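PDB 3FHF: N-glycosylase/DNA lyase from Methanocaldococcus jannaschii, which is a DNA glycosylase/lyase, an all-helical DNA repair protein of the helix-hairpin-helix superfamily. Local coordinates for residues E42-E47 with R143-D148. Residues are numbered along the deposited sequence; the frame is centred on the assembly and turned at random.
Sequences EEWFKE and RNVGYD
V145 lies across the six-membered ring of W44. Its CB sits 3.9 Å from the centroid of that ring, 6° off the normal, a CH-pi contact over one face. CG2 comes closest, 3.6 Å from W44 CZ3, and takes the crowded position between the backbone N and the carbonyl carbon. V145 CG1, anti to the carbonyl carbon, reaches both the indole and E47 CB. The indole leaves its helix with CG anti to the carbonyl carbon (chi1 -78°), which, with chi2 near 53°, lays the six-membered face against V145. At the ring edge, near the indole plane, Y147 OH stands 4.2 Å from W44 CH2. W44 NE1 donates to F36 O, and F36 meets the indole edge-to-face.

No direct hydrogen bond joins the two segments. One water bridges them, donating to E47 OE1 (2.9 Å) and N144 O (2.8 Å). The E47 chain bends at chi2; OE2 accepts a hydrogen bond from Q66 NE2 and forms a salt bridge with K214 NZ. N144 OD1 accepts from both R143 NE and R143 NH2, side-on and close to the guanidinium plane, so the amide is held in place. N144 ND2 donates to the C-terminal OXT of K214.

Helix 135-144 ends in a Schellman motif, with G146 at C-prime and G146 N bonded to R143 O. The contact packs the last residue of this helix and the following turn against helix 41-54. Helix 109-115 lies against W44 with I109, K110 and V113, and V113 also touches Y147. Helix 22-34 reaches R143 and N144 through F33.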
ATOM      1  N   GLU A  42      -2.667 -12.702 -13.627  1.00 21.09           N
ATOM      2  CA  GLU A  42      -3.941 -11.998 -13.688  1.00 20.90           C
ATOM      3  C   GLU A  42      -4.346 -11.478 -12.313  1.00 20.92           C
ATOM      4  O   GLU A  42      -4.804 -10.345 -12.182  1.00 19.71           O
ATOM      5  CB  GLU A  42      -5.030 -12.925 -14.239  0.50 22.40           C
ATOM      6  CG  GLU A  42      -4.694 -13.547 -15.591  0.50 24.47           C
ATOM      7  CD  GLU A  42      -3.495 -14.474 -15.522  0.50 23.84           C
ATOM      8  OE1 GLU A  42      -3.510 -15.397 -14.686  0.50 25.74           O
ATOM      9  OE2 GLU A  42      -2.538 -14.284 -16.299  0.50 25.44           O
ATOM     10  N   GLU A  43      -4.170 -12.313 -11.292  1.00 20.44           N
ATOM     11  CA  GLU A  43      -4.509 -11.945  -9.921  1.00 22.31           C
ATOM     12  C   GLU A  43      -3.654 -10.776  -9.450  1.00 18.80           C
ATOM     13  O   GLU A  43      -4.139  -9.874  -8.772  1.00 18.49           O
ATOM     14  CB  GLU A  43      -4.311 -13.144  -8.987  1.00 24.92           C
ATOM     15  CG  GLU A  43      -5.323 -14.258  -9.194  1.00 29.56           C
ATOM     16  CD  GLU A  43      -6.723 -13.841  -8.791  1.00 35.58           C
ATOM     17  OE1 GLU A  43      -6.964 -13.646  -7.579  1.00 38.72           O
ATOM     18  OE2 GLU A  43      -7.585 -13.697  -9.686  1.00 38.56           O
ATOM     19  N   TRP A  44      -2.375 -10.805  -9.800  1.00 16.61           N
ATOM     20  CA  TRP A  44      -1.465  -9.732  -9.423  1.00 15.02           C
ATOM     21  C   TRP A  44      -1.851  -8.426 -10.120  1.00 16.46           C
ATOM     22  O   TRP A  44      -1.805  -7.354  -9.509  1.00 15.27           O
ATOM     23  CB  TRP A  44      -0.024 -10.101  -9.780  1.00 15.26           C
ATOM     24  CG  TRP A  44       0.640 -11.047  -8.824  1.00 12.56           C
ATOM     25  CD1 TRP A  44       0.169 -12.258  -8.396  1.00 14.12           C
ATOM     26  CD2 TRP A  44       1.924 -10.883  -8.221  1.00 12.26           C
ATOM     27  NE1 TRP A  44       1.087 -12.858  -7.568  1.00 11.99           N
ATOM     28  CE2 TRP A  44       2.172 -12.035  -7.443  1.00 13.02           C
ATOM     29  CE3 TRP A  44       2.894  -9.872  -8.264  1.00 11.14           C
ATOM     30  CZ2 TRP A  44       3.352 -12.207  -6.714  1.00 14.45           C
ATOM     31  CZ3 TRP A  44       4.068 -10.044  -7.538  1.00 13.58           C
ATOM     32  CH2 TRP A  44       4.284 -11.208  -6.773  1.00 14.86           C
ATOM     33  N   PHE A  45      -2.236  -8.506 -11.394  1.00 16.17           N
ATOM     34  CA  PHE A  45      -2.620  -7.299 -12.126  1.00 15.61           C
ATOM     35  C   PHE A  45      -3.847  -6.635 -11.500  1.00 16.44           C
ATOM     36  O   PHE A  45      -3.975  -5.403 -11.515  1.00 13.31           O
ATOM     37  CB  PHE A  45      -2.921  -7.603 -13.598  1.00 16.33           C
ATOM     38  CG  PHE A  45      -3.120  -6.364 -14.433  1.00 17.28           C
ATOM     39  CD1 PHE A  45      -2.044  -5.538 -14.733  1.00 17.53           C
ATOM     40  CD2 PHE A  45      -4.388  -5.986 -14.856  1.00 19.73           C
ATOM     41  CE1 PHE A  45      -2.225  -4.346 -15.439  1.00 19.78           C
ATOM     42  CE2 PHE A  45      -4.585  -4.793 -15.562  1.00 20.05           C
ATOM     43  CZ  PHE A  45      -3.500  -3.973 -15.853  1.00 21.07           C
ATOM     44  N   LYS A  46      -4.763  -7.450 -10.973  1.00 16.19           N
ATOM     45  CA  LYS A  46      -5.957  -6.915 -10.327  1.00 16.82           C
ATOM     46  C   LYS A  46      -5.573  -6.144  -9.069  1.00 17.41           C
ATOM     47  O   LYS A  46      -6.209  -5.146  -8.733  1.00 18.96           O
ATOM     48  CB  LYS A  46      -6.932  -8.033  -9.934  1.00 19.54           C
ATOM     49  CG  LYS A  46      -7.953  -8.425 -10.994  0.50 20.41           C
ATOM     50  CD  LYS A  46      -7.330  -9.218 -12.119  0.50 23.48           C
ATOM     51  CE  LYS A  46      -8.394  -9.972 -12.904  0.50 24.49           C
ATOM     52  NZ  LYS A  46      -7.805 -10.864 -13.939  0.50 27.34           N
ATOM     53  N   GLU A  47      -4.554  -6.617  -8.357  1.00 16.22           N
ATOM     54  CA  GLU A  47      -4.113  -5.928  -7.146  1.00 18.39           C
ATOM     55  C   GLU A  47      -3.419  -4.626  -7.508  1.00 17.21           C
ATOM     56  O   GLU A  47      -3.480  -3.650  -6.759  1.00 17.50           O
ATOM     57  CB  GLU A  47      -3.161  -6.795  -6.326  1.00 20.00           C
ATOM     58  CG  GLU A  47      -3.859  -7.885  -5.560  1.00 28.85           C
ATOM     59  CD  GLU A  47      -4.905  -7.347  -4.598  1.00 28.64           C
ATOM     60  OE1 GLU A  47      -4.542  -6.614  -3.653  1.00 30.41           O
ATOM     61  OE2 GLU A  47      -6.094  -7.659  -4.793  1.00 33.10           O
ATOM     62  N   ARG A 143       3.478  -4.617  -0.995  1.00 12.45           N
ATOM     63  CA  ARG A 143       3.082  -5.119   0.324  1.00 11.26           C
ATOM     64  C   ARG A 143       1.897  -6.082   0.135  1.00 11.39           C
ATOM     65  O   ARG A 143       1.880  -7.199   0.674  1.00  9.06           O
ATOM     66  CB  ARG A 143       2.653  -3.951   1.231  1.00  7.42           C
ATOM     67  CG  ARG A 143       2.561  -4.266   2.751  1.00  7.20           C
ATOM     68  CD  ARG A 143       1.342  -5.126   3.099  1.00 10.23           C
ATOM     69  NE  ARG A 143       0.088  -4.443   2.786  1.00 11.03           N
ATOM     70  CZ  ARG A 143      -0.462  -3.500   3.545  1.00 13.17           C
ATOM     71  NH1 ARG A 143       0.126  -3.129   4.673  1.00  9.71           N
ATOM     72  NH2 ARG A 143      -1.593  -2.917   3.172  1.00  9.58           N
ATOM     73  N   ASN A 144       0.914  -5.652  -0.650  1.00  9.99           N
ATOM     74  CA  ASN A 144      -0.277  -6.457  -0.871  1.00  9.86           C
ATOM     75  C   ASN A 144      -0.067  -7.782  -1.612  1.00 11.39           C
ATOM     76  O   ASN A 144      -0.935  -8.658  -1.571  1.00 11.26           O
ATOM     77  CB  ASN A 144      -1.362  -5.595  -1.536  1.00  9.86           C
ATOM     78  CG  ASN A 144      -2.029  -4.650  -0.540  1.00 12.41           C
ATOM     79  OD1 ASN A 144      -1.516  -4.434   0.551  1.00 11.46           O
ATOM     80  ND2 ASN A 144      -3.171  -4.095  -0.912  1.00 11.95           N
ATOM     81  N   VAL A 145       1.080  -7.945  -2.267  1.00  8.92           N
ATOM     82  CA  VAL A 145       1.357  -9.199  -2.946  1.00 10.74           C
ATOM     83  C   VAL A 145       2.445  -9.987  -2.233  1.00 10.55           C
ATOM     84  O   VAL A 145       3.041 -10.891  -2.808  1.00 10.68           O
ATOM     85  CB  VAL A 145       1.725  -8.998  -4.448  1.00 11.10           C
ATOM     86  CG1 VAL A 145       0.547  -8.346  -5.173  1.00 13.14           C
ATOM     87  CG2 VAL A 145       2.996  -8.175  -4.593  1.00  8.85           C
ATOM     88  N   GLY A 146       2.721  -9.623  -0.981  1.00 11.95           N
ATOM     89  CA  GLY A 146       3.688 -10.383  -0.208  1.00 13.80           C
ATOM     90  C   GLY A 146       5.054  -9.875   0.208  1.00 16.01           C
ATOM     91  O   GLY A 146       5.791 -10.627   0.848  1.00 15.93           O
ATOM     92  N   TYR A 147       5.423  -8.644  -0.127  1.00 12.36           N
ATOM     93  CA  TYR A 147       6.742  -8.170   0.272  1.00 12.85           C
ATOM     94  C   TYR A 147       6.662  -7.465   1.622  1.00 13.29           C
ATOM     95  O   TYR A 147       5.702  -6.758   1.909  1.00 13.69           O
ATOM     96  CB  TYR A 147       7.331  -7.290  -0.835  1.00 12.13           C
ATOM     97  CG  TYR A 147       7.599  -8.098  -2.091  1.00 11.45           C
ATOM     98  CD1 TYR A 147       8.744  -8.899  -2.204  1.00 15.37           C
ATOM     99  CD2 TYR A 147       6.673  -8.129  -3.132  1.00 13.67           C
ATOM    100  CE1 TYR A 147       8.954  -9.718  -3.327  1.00 13.56           C
ATOM    101  CE2 TYR A 147       6.869  -8.938  -4.256  1.00 15.11           C
ATOM    102  CZ  TYR A 147       8.009  -9.729  -4.345  1.00 16.39           C
ATOM    103  OH  TYR A 147       8.181 -10.533  -5.447  1.00 15.59           O
ATOM    104  N   ASP A 148       7.672  -7.671   2.458  1.00 11.45           N
ATOM    105  CA  ASP A 148       7.638  -7.126   3.810  1.00 15.22           C
ATOM    106  C   ASP A 148       8.479  -5.926   4.186  1.00 13.83           C
ATOM    107  O   ASP A 148       8.308  -5.403   5.283  1.00 13.02           O
ATOM    108  CB  ASP A 148       7.975  -8.230   4.809  1.00 19.67           C
ATOM    109  CG  ASP A 148       7.029  -9.405   4.726  1.00 23.48           C
ATOM    110  OD1 ASP A 148       5.795  -9.200   4.819  1.00 26.13           O
ATOM    111  OD2 ASP A 148       7.530 -10.539   4.581  1.00 25.58           O
TER
HETATM  112  O   HOH W   1      -3.708  -8.292  -1.389  1.00 15.15           O